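PDB 6NXC: L-asparaginase 1 from Escherichia coli, which catalyses the hydrolysis of L-asparagine to L-aspartate and ammonium, working as an allosterically regulated cytoplasmic homotetramer. Local coordinates for residues S122-N127 against H225-Q230; P229-V234 against P253-I258; L259-V264 against V287-Q292; L326-Y331 against K344-N349. The protein carries 1 engineered substitution. All coordinates share one frame; numbering follows the deposited sequence. Where two conformers were deposited one is given.

Interaction 1 (S122-N127 against H225-Q230); sequences SFMLEN and HPITPQ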
loop_
_atom_site.group_PDB
_atom_site.type_symbol
_atom_site.label_atom_id
_atom_site.label_comp_id
_atom_site.label_asym_id
_atom_site.label_seq_id
_atom_site.Cartn_x
_atom_site.Cartn_y
_atom_site.Cartn_z
ATOM N N SER B 122 -15.157 -23.971 -2.522
ATOM C CA SER B 122 -13.893 -24.548 -2.101
ATOM C C SER B 122 -14.081 -25.802 -1.229
ATOM O O SER B 122 -13.342 -26.763 -1.361
ATOM C CB SER B 122 -12.929 -23.583 -1.438
ATOM O OG SER B 122 -13.286 -23.258 -0.126
ATOM N N PHE B 123 -14.956 -25.749 -0.253
ATOM C CA PHE B 123 -15.286 -26.876 0.646
ATOM C C PHE B 123 -16.120 -27.927 -0.041
ATOM O O PHE B 123 -15.835 -29.095 0.200
ATOM C CB PHE B 123 -16.031 -26.332 1.872
ATOM C CG PHE B 123 -15.167 -25.361 2.617
ATOM C CD1 PHE B 123 -14.057 -25.795 3.281
ATOM C CD2 PHE B 123 -15.503 -24.016 2.708
ATOM C CE1 PHE B 123 -13.255 -24.900 3.977
ATOM C CE2 PHE B 123 -14.735 -23.135 3.422
ATOM C CZ PHE B 123 -13.594 -23.574 4.030
ATOM N N MET B 124 -16.986 -27.543 -0.993
ATOM C CA MET B 124 -17.958 -28.504 -1.580
ATOM C C MET B 124 -17.222 -29.382 -2.619
ATOM O O MET B 124 -17.576 -30.569 -2.760
ATOM C CB MET B 124 -19.106 -27.738 -2.278
ATOM C CG MET B 124 -19.965 -27.074 -1.285
ATOM S SD MET B 124 -21.112 -26.007 -2.139
ATOM C CE MET B 124 -22.236 -27.324 -2.530
ATOM N N LEU B 125 -16.259 -28.819 -3.365
ATOM C CA LEU B 125 -15.697 -29.505 -4.555
ATOM C C LEU B 125 -14.464 -30.314 -4.088
ATOM O O LEU B 125 -13.312 -29.804 -4.129
ATOM C CB LEU B 125 -15.310 -28.493 -5.637
ATOM C CG LEU B 125 -16.416 -27.617 -6.172
ATOM C CD1 LEU B 125 -15.991 -26.704 -7.326
ATOM C CD2 LEU B 125 -17.528 -28.465 -6.685
ATOM N N GLU B 126 -14.591 -31.598 -3.841
ATOM C CA GLU B 126 -13.437 -32.442 -3.406
ATOM C C GLU B 126 -12.869 -33.136 -4.652
ATOM O O GLU B 126 -13.662 -33.391 -5.589
ATOM C CB GLU B 126 -13.955 -33.484 -2.382
ATOM C CG GLU B 126 -12.983 -34.655 -2.138
ATOM C CD GLU B 126 -13.470 -35.790 -1.234
ATOM O OE1 GLU B 126 -12.613 -36.587 -0.748
ATOM O OE2 GLU B 126 -14.692 -35.896 -1.026
ATOM N N ASN B 127 -11.565 -33.335 -4.692
ATOM C CA ASN B 127 -10.826 -33.873 -5.873
ATOM C C ASN B 127 -10.955 -32.949 -7.078
ATOM O O ASN B 127 -11.168 -33.434 -8.234
ATOM C CB ASN B 127 -11.262 -35.284 -6.258
ATOM C CG ASN B 127 -11.158 -36.250 -5.114
ATOM O OD1 ASN B 127 -10.397 -36.037 -4.190
ATOM N ND2 ASN B 127 -12.023 -37.244 -5.128
ATOM N N HIS B 225 -19.744 -32.379 -2.246
ATOM C CA HIS B 225 -20.319 -32.572 -0.899
ATOM C C HIS B 225 -21.507 -31.642 -0.838
ATOM O O HIS B 225 -21.444 -30.486 -1.297
ATOM C CB HIS B 225 -19.357 -32.196 0.208
ATOM C CG HIS B 225 -18.248 -33.173 0.326
ATOM N ND1 HIS B 225 -18.381 -34.389 0.949
ATOM C CD2 HIS B 225 -16.953 -33.079 -0.059
ATOM C CE1 HIS B 225 -17.233 -35.057 0.845
ATOM N NE2 HIS B 225 -16.335 -34.262 0.258
ATOM N N PRO B 226 -22.663 -32.128 -0.327
ATOM C CA PRO B 226 -23.820 -31.240 -0.215
ATOM C C PRO B 226 -23.550 -30.094 0.753
ATOM O O PRO B 226 -22.913 -30.237 1.716
ATOM C CB PRO B 226 -24.928 -32.207 0.334
ATOM C CG PRO B 226 -24.095 -33.174 1.187
ATOM C CD PRO B 226 -22.849 -33.431 0.315
ATOM N N ILE B 227 -24.158 -28.937 0.484
ATOM C CA ILE B 227 -24.221 -27.835 1.470
ATOM C C ILE B 227 -25.691 -27.505 1.528
ATOM O O ILE B 227 -26.374 -27.251 0.456
ATOM C CB ILE B 227 -23.387 -26.555 1.252
ATOM C CG1 ILE B 227 -21.926 -26.606 1.652
ATOM C CG2 ILE B 227 -23.973 -25.416 2.108
ATOM C CD1 ILE B 227 -21.205 -25.239 1.530
ATOM N N THR B 228 -26.243 -27.601 2.729
ATOM C CA THR B 228 -27.655 -27.275 2.961
ATOM C C THR B 228 -27.752 -25.999 3.798
ATOM O O THR B 228 -26.794 -25.636 4.535
ATOM C CB THR B 228 -28.422 -28.428 3.631
ATOM O OG1 THR B 228 -27.845 -28.572 4.922
ATOM C CG2 THR B 228 -28.348 -29.772 2.955
ATOM N N PRO B 229 -28.938 -25.365 3.793
ATOM C CA PRO B 229 -29.267 -24.360 4.810
ATOM C C PRO B 229 -29.105 -24.887 6.241
ATOM O O PRO B 229 -29.353 -26.041 6.602
ATOM C CB PRO B 229 -30.694 -23.938 4.551
ATOM C CG PRO B 229 -31.074 -24.545 3.271
ATOM C CD PRO B 229 -30.131 -25.693 2.988
ATOM N N GLN B 230 -28.509 -24.046 7.059
ATOM C CA GLN B 230 -28.195 -24.415 8.459
ATOM C C GLN B 230 -28.378 -23.143 9.249
ATOM O O GLN B 230 -27.904 -22.105 8.753
ATOM C CB GLN B 230 -26.742 -24.835 8.608
ATOM C CG GLN B 230 -26.371 -26.062 7.793
ATOM C CD GLN B 230 -26.975 -27.320 8.366
ATOM O OE1 GLN B 230 -27.485 -27.330 9.501
ATOM N NE2 GLN B 230 -26.836 -28.398 7.623
#
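Met124 lies across Ile227 at roughly a right angle, and this crossing forms the tightly packed half of the contact. The CG of Met124 sits 3.6 Å from CG1 of Ile227, and its sulfur rides over the CD1 methyl of the same isoleucine. A bend at chi3 (82°) carries CE of Met124 back toward the backbone, 3.5 Å from O of His225. Gln89 and Ala92 of helix 85-98 touch the methionine too, while Trp88 of that helix and His330 of helix 322-333 pack on Ile227, leaving both side chains buried.

Beside this apolar pair the backbones are joined by one nearly straight hydrogen bond, His225 N to Met124 O, 2.9 Å long, which uses a lone pair in the carbonyl plane. It forms just where helix 114-124 gives way to the short strand 125-126, itself paired antiparallel with strand 223-224; the loop 225-230 then leads from that pairing toward strand 232-236 of the C-terminal domain.

The more open side belongs to Glu126 and the imidazole of His225, both partly exposed. OE2 of Glu126 comes to the ring edge, 2.6 Å from NE2 of His225, with carboxylate and ring planes only 16° apart. The bond is nevertheless weak, bent to 128° at the hydrogen. Tyr331 meets the same imidazole edge-to-face.

Interaction 2 (P229-V234 against P253-I258); sequences PQPIGV and PVKALI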
loop_
_atom_site.group_PDB
_atom_site.type_symbol
_atom_site.label_atom_id
_atom_site.label_comp_id
_atom_site.label_asym_id
_atom_site.label_seq_id
_atom_site.Cartn_x
_atom_site.Cartn_y
_atom_site.Cartn_z
ATOM N N PRO B 229 -28.938 -25.365 3.793
ATOM C CA PRO B 229 -29.267 -24.360 4.810
ATOM C C PRO B 229 -29.105 -24.887 6.241
ATOM O O PRO B 229 -29.353 -26.041 6.602
ATOM C CB PRO B 229 -30.694 -23.938 4.551
ATOM C CG PRO B 229 -31.074 -24.545 3.271
ATOM C CD PRO B 229 -30.131 -25.693 2.988
ATOM N N GLN B 230 -28.509 -24.046 7.059
ATOM C CA GLN B 230 -28.195 -24.415 8.459
ATOM C C GLN B 230 -28.378 -23.143 9.249
ATOM O O GLN B 230 -27.904 -22.105 8.753
ATOM C CB GLN B 230 -26.742 -24.835 8.608
ATOM C CG GLN B 230 -26.371 -26.062 7.793
ATOM C CD GLN B 230 -26.975 -27.320 8.366
ATOM O OE1 GLN B 230 -27.485 -27.330 9.501
ATOM N NE2 GLN B 230 -26.836 -28.398 7.623
ATOM N N PRO B 231 -29.050 -23.156 10.430
ATOM C CA PRO B 231 -29.226 -21.905 11.185
ATOM C C PRO B 231 -27.881 -21.622 11.876
ATOM O O PRO B 231 -27.395 -22.286 12.866
ATOM C CB PRO B 231 -30.372 -22.237 12.143
ATOM C CG PRO B 231 -30.174 -23.742 12.393
ATOM C CD PRO B 231 -29.783 -24.303 11.035
ATOM N N ILE B 232 -27.280 -20.530 11.440
ATOM C CA ILE B 232 -25.984 -20.029 12.019
ATOM C C ILE B 232 -26.145 -18.555 12.323
ATOM O O ILE B 232 -26.600 -17.832 11.420
ATOM C CB ILE B 232 -24.835 -20.214 11.000
ATOM C CG1 ILE B 232 -24.751 -21.680 10.578
ATOM C CG2 ILE B 232 -23.496 -19.664 11.542
ATOM C CD1 ILE B 232 -23.817 -22.024 9.447
ATOM N N GLY B 233 -25.828 -18.162 13.534
ATOM C CA GLY B 233 -25.881 -16.759 13.970
ATOM C C GLY B 233 -24.505 -16.099 13.929
ATOM O O GLY B 233 -23.471 -16.811 14.111
ATOM N N VAL B 234 -24.494 -14.842 13.518
ATOM C CA VAL B 234 -23.229 -14.094 13.364
ATOM C C VAL B 234 -23.323 -12.927 14.362
ATOM O O VAL B 234 -24.063 -11.979 14.111
ATOM C CB VAL B 234 -23.023 -13.610 11.910
ATOM C CG1 VAL B 234 -21.771 -12.785 11.840
ATOM C CG2 VAL B 234 -22.899 -14.762 10.898
ATOM N N PRO B 253 -34.049 -22.654 15.837
ATOM C CA PRO B 253 -32.918 -23.530 15.533
ATOM C C PRO B 253 -31.708 -22.573 15.544
ATOM O O PRO B 253 -31.842 -21.503 14.900
ATOM C CB PRO B 253 -33.347 -24.156 14.186
ATOM C CG PRO B 253 -34.249 -23.089 13.497
ATOM C CD PRO B 253 -34.758 -22.197 14.619
ATOM N N VAL B 254 -30.662 -22.768 16.353
ATOM C CA VAL B 254 -29.286 -22.310 15.935
ATOM C C VAL B 254 -28.347 -23.468 16.175
ATOM O O VAL B 254 -28.536 -24.139 17.219
ATOM C CB VAL B 254 -28.855 -20.953 16.521
ATOM C CG1 VAL B 254 -27.457 -20.943 17.060
ATOM C CG2 VAL B 254 -28.985 -19.833 15.494
ATOM N N LYS B 255 -27.531 -23.844 15.174
ATOM C CA LYS B 255 -26.574 -24.974 15.240
ATOM C C LYS B 255 -25.137 -24.498 15.498
ATOM O O LYS B 255 -24.285 -25.298 15.840
ATOM C CB LYS B 255 -26.608 -25.763 13.952
ATOM C CG LYS B 255 -27.839 -26.674 13.885
ATOM C CD LYS B 255 -27.571 -27.891 13.068
ATOM C CE LYS B 255 -28.776 -28.302 12.266
ATOM N NZ LYS B 255 -28.368 -29.227 11.173
ATOM N N ALA B 256 -24.868 -23.220 15.172
ATOM C CA ALA B 256 -23.508 -22.672 15.270
ATOM C C ALA B 256 -23.630 -21.169 15.444
ATOM O O ALA B 256 -24.638 -20.595 15.100
ATOM C CB ALA B 256 -22.716 -23.068 14.052
ATOM N N LEU B 257 -22.672 -20.632 16.131
ATOM C CA LEU B 257 -22.542 -19.200 16.328
ATOM C C LEU B 257 -21.117 -18.816 15.902
ATOM O O LEU B 257 -20.148 -19.411 16.403
ATOM C CB LEU B 257 -22.754 -19.169 17.831
ATOM C CG LEU B 257 -23.642 -18.093 18.350
ATOM C CD1 LEU B 257 -24.070 -18.486 19.749
ATOM C CD2 LEU B 257 -22.769 -16.845 18.307
ATOM N N ILE B 258 -20.983 -17.703 15.175
ATOM C CA ILE B 258 -19.701 -17.048 14.817
ATOM C C ILE B 258 -19.662 -15.785 15.639
ATOM O O ILE B 258 -20.660 -15.047 15.630
ATOM C CB ILE B 258 -19.636 -16.760 13.319
ATOM C CG1 ILE B 258 -19.681 -18.038 12.492
ATOM C CG2 ILE B 258 -18.415 -15.958 13.026
ATOM C CD1 ILE B 258 -19.727 -17.776 11.025
#
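Pro253 opens the second segment by setting its ring across that of Pro231 at about a right angle, CB of Pro253 lying 3.7 Å from CG of Pro231. The CG2 methyl of Val254 lies 3.9 Å from O of Pro231 and close to N of Gly233. Lys255 makes two bonds across the contact. Its backbone N donates to O of Pro231 over 2.8 Å, and its side chain runs past the Pro231 ring to Gln230. There NZ of Lys255 meets OE1 of Gln230 at 2.7 Å, on a lone pair of the amide oxygen; the bend at chi2 of Gln230 (-72°) helps bring the amide round to the ammonium group.

From Ala256 onward the pairing is regular parallel beta structure. O of Ala256 accepts N of Gly233 at 3.1 Å and also receives a CA-H...O contact from Ile232. Leu257 pairs with Gly233, where no side chain stands beside it, and its own CA-H approaches O of Gly233. Ile258 closes the register: its N donates to that same Gly233 O over 2.8 Å, and its CD1 reaches CG2 of Ile232 at 4.2 Å.

The two strands belong to one beta-alpha-beta unit, joined through helix 243-250; 232-236 is the edge strand of the parallel sheet within this chain. Strand 286-291 flanks strand 256-261 on its other side, helix 322-333 covers the face carrying Ile232 and Ile258, and Tyr238 of the second subunit packs on Val234.

Interaction 3 (L259-V264 against V287-Q292); sequences LRSYGV and VVNLTQ. With ASN (asparagine), chain O; EDO (1,2-ethanediol), chain C.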
loop_
_atom_site.group_PDB
_atom_site.type_symbol
_atom_site.label_atom_id
_atom_site.label_comp_id
_atom_site.label_asym_id
_atom_site.label_seq_id
_atom_site.Cartn_x
_atom_site.Cartn_y
_atom_site.Cartn_z
ATOM N N LEU B 259 -18.607 -15.651 16.458
ATOM C CA LEU B 259 -18.347 -14.449 17.241
ATOM C C LEU B 259 -17.294 -13.639 16.471
ATOM O O LEU B 259 -16.186 -14.120 16.242
ATOM C CB LEU B 259 -17.740 -14.764 18.607
ATOM C CG LEU B 259 -18.505 -15.734 19.474
ATOM C CD1 LEU B 259 -17.768 -15.931 20.780
ATOM C CD2 LEU B 259 -19.929 -15.321 19.708
ATOM N N ARG B 260 -17.664 -12.448 16.085
ATOM C CA ARG B 260 -16.680 -11.450 15.561
ATOM C C ARG B 260 -16.112 -10.702 16.713
ATOM O O ARG B 260 -16.663 -9.683 17.064
ATOM C CB ARG B 260 -17.327 -10.555 14.527
ATOM C CG ARG B 260 -17.953 -11.243 13.329
ATOM C CD ARG B 260 -18.537 -10.348 12.242
ATOM N NE ARG B 260 -17.581 -9.404 11.754
ATOM C CZ ARG B 260 -17.535 -8.090 12.035
ATOM N NH1 ARG B 260 -18.485 -7.498 12.769
ATOM N NH2 ARG B 260 -16.536 -7.379 11.532
ATOM N N SER B 261 -15.047 -11.198 17.307
ATOM C CA SER B 261 -14.497 -10.602 18.551
ATOM C C SER B 261 -13.455 -9.552 18.247
ATOM O O SER B 261 -13.009 -9.389 17.089
ATOM C CB SER B 261 -13.800 -11.681 19.373
ATOM O OG SER B 261 -14.726 -12.643 19.707
ATOM N N TYR B 262 -12.970 -8.941 19.302
ATOM C CA TYR B 262 -11.932 -7.892 19.172
ATOM C C TYR B 262 -10.563 -8.523 18.943
ATOM O O TYR B 262 -10.174 -9.552 19.575
ATOM C CB TYR B 262 -11.876 -7.067 20.457
ATOM C CG TYR B 262 -13.166 -6.428 20.926
ATOM C CD1 TYR B 262 -13.985 -5.656 20.147
ATOM C CD2 TYR B 262 -13.546 -6.673 22.254
ATOM C CE1 TYR B 262 -15.131 -5.053 20.664
ATOM C CE2 TYR B 262 -14.679 -6.091 22.782
ATOM C CZ TYR B 262 -15.510 -5.325 21.960
ATOM O OH TYR B 262 -16.589 -4.667 22.478
ATOM N N GLY B 263 -9.740 -7.793 18.195
ATOM C CA GLY B 263 -8.305 -8.081 18.101
ATOM C C GLY B 263 -8.015 -9.540 17.809
ATOM O O GLY B 263 -8.632 -10.140 16.861
ATOM N N VAL B 264 -7.194 -10.119 18.654
ATOM C CA VAL B 264 -6.769 -11.550 18.452
ATOM C C VAL B 264 -7.781 -12.481 19.162
ATOM O O VAL B 264 -7.478 -13.678 19.458
ATOM C CB VAL B 264 -5.314 -11.778 18.847
ATOM C CG1 VAL B 264 -4.390 -10.938 18.032
ATOM C CG2 VAL B 264 -5.038 -11.592 20.335
ATOM N N VAL B 287 -19.515 -23.068 18.590
ATOM C CA VAL B 287 -19.219 -21.623 18.742
ATOM C C VAL B 287 -17.773 -21.370 18.280
ATOM O O VAL B 287 -16.832 -21.951 18.867
ATOM C CB VAL B 287 -19.468 -21.126 20.171
ATOM C CG1 VAL B 287 -19.246 -19.661 20.304
ATOM C CG2 VAL B 287 -20.838 -21.507 20.588
ATOM N N VAL B 288 -17.609 -20.556 17.239
ATOM C CA VAL B 288 -16.304 -20.231 16.601
ATOM C C VAL B 288 -15.953 -18.763 16.861
ATOM O O VAL B 288 -16.725 -17.911 16.517
ATOM C CB VAL B 288 -16.324 -20.596 15.117
ATOM C CG1 VAL B 288 -14.944 -20.467 14.533
ATOM C CG2 VAL B 288 -16.769 -22.013 14.947
ATOM N N ASN B 289 -14.739 -18.531 17.339
ATOM C CA ASN B 289 -14.213 -17.192 17.635
ATOM C C ASN B 289 -13.375 -16.731 16.424
ATOM O O ASN B 289 -12.363 -17.359 16.156
ATOM C CB ASN B 289 -13.337 -17.236 18.889
ATOM C CG ASN B 289 -13.023 -15.839 19.415
ATOM O OD1 ASN B 289 -13.749 -14.904 19.100
ATOM N ND2 ASN B 289 -12.120 -15.789 20.371
ATOM N N LEU B 290 -13.757 -15.612 15.794
ATOM C CA LEU B 290 -12.972 -14.933 14.711
ATOM C C LEU B 290 -12.583 -13.527 15.145
ATOM O O LEU B 290 -13.205 -12.992 16.040
ATOM C CB LEU B 290 -13.810 -14.782 13.442
ATOM C CG LEU B 290 -14.411 -16.049 12.910
ATOM C CD1 LEU B 290 -15.214 -15.807 11.672
ATOM C CD2 LEU B 290 -13.399 -17.129 12.667
ATOM N N THR B 291 -11.621 -12.930 14.453
ATOM C CA THR B 291 -11.391 -11.512 14.576
ATOM C C THR B 291 -12.441 -10.753 13.749
ATOM O O THR B 291 -12.631 -11.046 12.504
ATOM C CB THR B 291 -9.970 -11.078 14.304
ATOM O OG1 THR B 291 -9.919 -9.704 14.655
ATOM C CG2 THR B 291 -9.544 -11.330 12.894
ATOM N N GLN B 292 -12.912 -9.659 14.307
ATOM C CA GLN B 292 -13.649 -8.573 13.585
ATOM C C GLN B 292 -12.720 -7.714 12.697
ATOM O O GLN B 292 -13.186 -7.076 11.756
ATOM C CB GLN B 292 -14.599 -7.801 14.551
ATOM C CG GLN B 292 -13.911 -6.737 15.401
ATOM C CD GLN B 292 -14.865 -6.074 16.375
ATOM O OE1 GLN B 292 -14.713 -4.881 16.642
ATOM N NE2 GLN B 292 -15.782 -6.820 17.012
HETATM N N ASN O . -12.807 -10.290 9.714
HETATM C CA ASN O . -13.559 -9.225 8.917
HETATM C C ASN O . -15.046 -9.297 9.287
HETATM O O ASN O . -15.263 -9.758 10.487
HETATM C CB ASN O . -13.324 -9.421 7.411
HETATM C CG ASN O . -13.934 -10.698 6.849
HETATM O OD1 ASN O . -14.096 -11.664 7.571
HETATM N ND2 ASN O . -14.388 -10.683 5.618
HETATM O OXT ASN O . -15.980 -8.930 8.423
HETATM C C1 EDO C . -4.148 -7.542 19.780
HETATM O O1 EDO C . -4.807 -7.187 18.609
HETATM C C2 EDO C . -5.032 -7.567 21.026
HETATM O O2 EDO C . -6.248 -8.352 20.863
#
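The carboxylate oxygen O of the bound asparagine is gripped by two nitrogens of Arg260, NE at 2.7 Å and NH2 at 2.9 Å, both meeting it at the guanidinium edge. Arg260 lies on one of two parallel strands of a beta-alpha-beta unit, 256-261 and 286-291, whose C-terminal ends form part of the allosteric activator site. On the partner strand, O of Thr291 accepts a hydrogen bond from the amino group of the ligand, while Glu323, Cys293 and Val322 bind the ligand too.

CB of Gln292 lies over one guanidinium face, offset toward the rim. A chi1 of 81° places the extended side chain alongside Tyr262, where NE2 of Gln292 donates to O of Arg260 at 3.0 Å from above the carbonyl plane and also to O of Ile237; OE1 is bonded to Tyr116 of the second subunit. With an alanine at Gln292, CB would stay over the guanidinium, but Arg260 O, Ile237 O and that tyrosine hydroxyl would probably each lose a partner.

Beyond the ligand, OG of Ser261 donates to OD1 of Asn289 at 2.5 Å.

Interaction 4 (L326-Y331 against K344-N349); sequences LTKLHY and KAMSQN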
loop_
_atom_site.group_PDB
_atom_site.type_symbol
_atom_site.label_atom_id
_atom_site.label_comp_id
_atom_site.label_asym_id
_atom_site.label_seq_id
_atom_site.Cartn_x
_atom_site.Cartn_y
_atom_site.Cartn_z
ATOM N N LEU B 326 -18.368 -19.174 7.796
ATOM C CA LEU B 326 -19.765 -19.415 7.522
ATOM C C LEU B 326 -19.873 -20.626 6.592
ATOM O O LEU B 326 -20.715 -21.529 6.887
ATOM C CB LEU B 326 -20.405 -18.149 6.925
ATOM C CG LEU B 326 -21.888 -18.332 6.721
ATOM C CD1 LEU B 326 -22.623 -18.284 8.053
ATOM C CD2 LEU B 326 -22.491 -17.390 5.719
ATOM N N THR B 327 -19.124 -20.598 5.448
ATOM C CA THR B 327 -19.319 -21.630 4.435
ATOM C C THR B 327 -18.755 -22.938 5.006
ATOM O O THR B 327 -19.292 -23.942 4.712
ATOM C CB THR B 327 -18.814 -21.177 3.077
ATOM O OG1 THR B 327 -17.430 -20.905 3.266
ATOM C CG2 THR B 327 -19.550 -19.960 2.618
ATOM N N LYS B 328 -17.654 -22.918 5.785
ATOM C CA LYS B 328 -17.037 -24.108 6.348
ATOM C C LYS B 328 -18.045 -24.775 7.312
ATOM O O LYS B 328 -18.151 -26.007 7.328
ATOM C CB LYS B 328 -15.772 -23.751 7.119
ATOM C CG LYS B 328 -14.841 -24.927 7.399
ATOM C CD LYS B 328 -13.548 -24.447 8.029
ATOM C CE LYS B 328 -12.620 -25.565 8.320
ATOM N NZ LYS B 328 -11.355 -25.061 8.904
ATOM N N LEU B 329 -18.777 -23.960 8.105
ATOM C CA LEU B 329 -19.789 -24.527 9.075
ATOM C C LEU B 329 -20.926 -25.153 8.269
ATOM O O LEU B 329 -21.320 -26.230 8.600
ATOM C CB LEU B 329 -20.315 -23.426 9.971
ATOM C CG LEU B 329 -19.315 -23.051 11.049
ATOM C CD1 LEU B 329 -19.717 -21.736 11.655
ATOM C CD2 LEU B 329 -19.293 -24.169 12.083
ATOM N N HIS B 330 -21.416 -24.477 7.228
ATOM C CA HIS B 330 -22.462 -25.005 6.305
ATOM C C HIS B 330 -21.997 -26.335 5.794
ATOM O O HIS B 330 -22.776 -27.361 5.845
ATOM C CB HIS B 330 -22.813 -24.110 5.138
ATOM C CG HIS B 330 -23.807 -23.051 5.543
ATOM N ND1 HIS B 330 -25.171 -23.270 5.443
ATOM C CD2 HIS B 330 -23.666 -21.782 5.926
ATOM C CE1 HIS B 330 -25.781 -22.185 5.849
ATOM N NE2 HIS B 330 -24.894 -21.258 6.114
ATOM N N TYR B 331 -20.716 -26.403 5.375
ATOM C CA TYR B 331 -20.188 -27.651 4.813
ATOM C C TYR B 331 -20.132 -28.765 5.878
ATOM O O TYR B 331 -20.709 -29.834 5.673
ATOM C CB TYR B 331 -18.800 -27.371 4.194
ATOM C CG TYR B 331 -17.975 -28.605 3.979
ATOM C CD1 TYR B 331 -18.287 -29.509 3.004
ATOM C CD2 TYR B 331 -16.875 -28.853 4.752
ATOM C CE1 TYR B 331 -17.524 -30.642 2.775
ATOM C CE2 TYR B 331 -16.119 -29.986 4.576
ATOM C CZ TYR B 331 -16.462 -30.904 3.598
ATOM O OH TYR B 331 -15.679 -31.987 3.488
ATOM N N LYS B 344 -13.380 -30.008 15.947
ATOM C CA LYS B 344 -11.942 -30.219 15.674
ATOM C C LYS B 344 -11.628 -29.712 14.251
ATOM O O LYS B 344 -10.559 -29.156 14.023
ATOM C CB LYS B 344 -11.604 -31.711 15.838
ATOM C CG LYS B 344 -10.370 -32.188 15.094
ATOM C CD LYS B 344 -9.773 -33.493 15.662
ATOM C CE LYS B 344 -8.257 -33.490 15.662
ATOM N NZ LYS B 344 -7.724 -34.848 15.928
ATOM N N ALA B 345 -12.489 -30.010 13.300
ATOM C CA ALA B 345 -12.267 -29.734 11.867
ATOM C C ALA B 345 -12.301 -28.210 11.661
ATOM O O ALA B 345 -11.562 -27.722 10.744
ATOM C CB ALA B 345 -13.347 -30.356 10.995
ATOM N N MET B 346 -13.033 -27.495 12.483
ATOM C CA MET B 346 -13.144 -26.037 12.268
ATOM C C MET B 346 -11.762 -25.391 12.478
ATOM O O MET B 346 -11.479 -24.420 11.801
ATOM C CB MET B 346 -14.199 -25.391 13.182
ATOM C CG MET B 346 -15.572 -25.565 12.668
ATOM S SD MET B 346 -15.830 -24.959 10.984
ATOM C CE MET B 346 -15.644 -23.192 11.261
ATOM N N SER B 347 -10.858 -25.927 13.281
ATOM C CA SER B 347 -9.531 -25.259 13.396
ATOM C C SER B 347 -8.464 -25.963 12.544
ATOM O O SER B 347 -7.288 -25.638 12.666
ATOM C CB SER B 347 -9.110 -25.187 14.851
ATOM O OG SER B 347 -9.012 -26.492 15.362
ATOM N N GLN B 348 -8.828 -26.878 11.676
ATOM C CA GLN B 348 -7.916 -27.655 10.801
ATOM C C GLN B 348 -7.925 -26.984 9.426
ATOM O O GLN B 348 -8.989 -26.374 9.027
ATOM C CB GLN B 348 -8.323 -29.114 10.705
ATOM C CG GLN B 348 -8.107 -29.987 11.932
ATOM C CD GLN B 348 -8.494 -31.442 11.687
ATOM O OE1 GLN B 348 -7.947 -32.343 12.313
ATOM N NE2 GLN B 348 -9.430 -31.724 10.788
ATOM N N ASN B 349 -6.803 -26.931 8.734
ATOM C CA ASN B 349 -6.778 -26.356 7.376
ATOM C C ASN B 349 -7.306 -27.396 6.407
ATOM O O ASN B 349 -6.519 -28.280 5.992
ATOM C CB ASN B 349 -5.358 -25.915 7.006
ATOM C CG ASN B 349 -5.204 -25.410 5.597
ATOM O OD1 ASN B 349 -6.116 -24.722 5.114
ATOM N ND2 ASN B 349 -3.982 -25.471 5.066
#
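Lys328 reaches from helix 322-333 to the end of helix 339-346 within the C-terminal domain: a lysine of one helix gathers backbone carbonyls at the C-terminal end of the next.

The polar interactions all converge on NZ of Lys328. Its bond to O of Gln348 is the shortest, at 2.7 Å, and runs nearly along the C=O axis. O of Met346, 3.0 Å from NZ of Lys328, is approached from well above the carbonyl plane, and O of Ala345 adds a weak third bond. Glu353 completes the surroundings with a salt bridge to the same nitrogen. The positive end is therefore held beside the carbonyls at the C-terminal end of helix 339-346, a place whose partial negative charge would be expected to favour a cation. The extended chain, with CG anti to the backbone N (chi1 -163°), carries NZ across to the carbonyls.

The apolar interactions centre on Met346, which runs past the lysine in the opposite direction. Its SD is 3.7 Å from CG of Lys328, so the aliphatic part of the lysine is used as well as its charge. A methionine at Lys328 could still lie along SD of Met346, but the carbonyls of Met346 and Gln348 would probably lose their shared donor and Glu353 would be left without its charge partner. Thr325 and Leu332 of helix 322-333 also touch Met346. Bends at chi2 and chi3 fold its thioether back against Leu329, whose side chain it crosses at about a right angle, with CE of Met346 3.7 Å from CG of Leu329.

Along the chain the four contacts follow in order, interaction 2 starting on the residues where interaction 1 ends, Pro229 and Gln230. Interactions 2 and 3 share strand 256-261 and join successive strands of one parallel sheet, their centres about 15 Å apart; N of Val288 bonds to O of Leu257 between them. Interaction 4 lies against this sheet through helix 322-333, where Leu329 and His330 meet Ile258 and Ile232. Interactions 1 and 4, about 11 Å apart between centres, touch through that helix, with Thr228 O probably bonded to His330 ND1. Helix 322-333 thus packs between the end of helix 114-124 and the loop before strand 232-236 in interaction 1 and the sheet whose strand ends hold the allosteric asparagine.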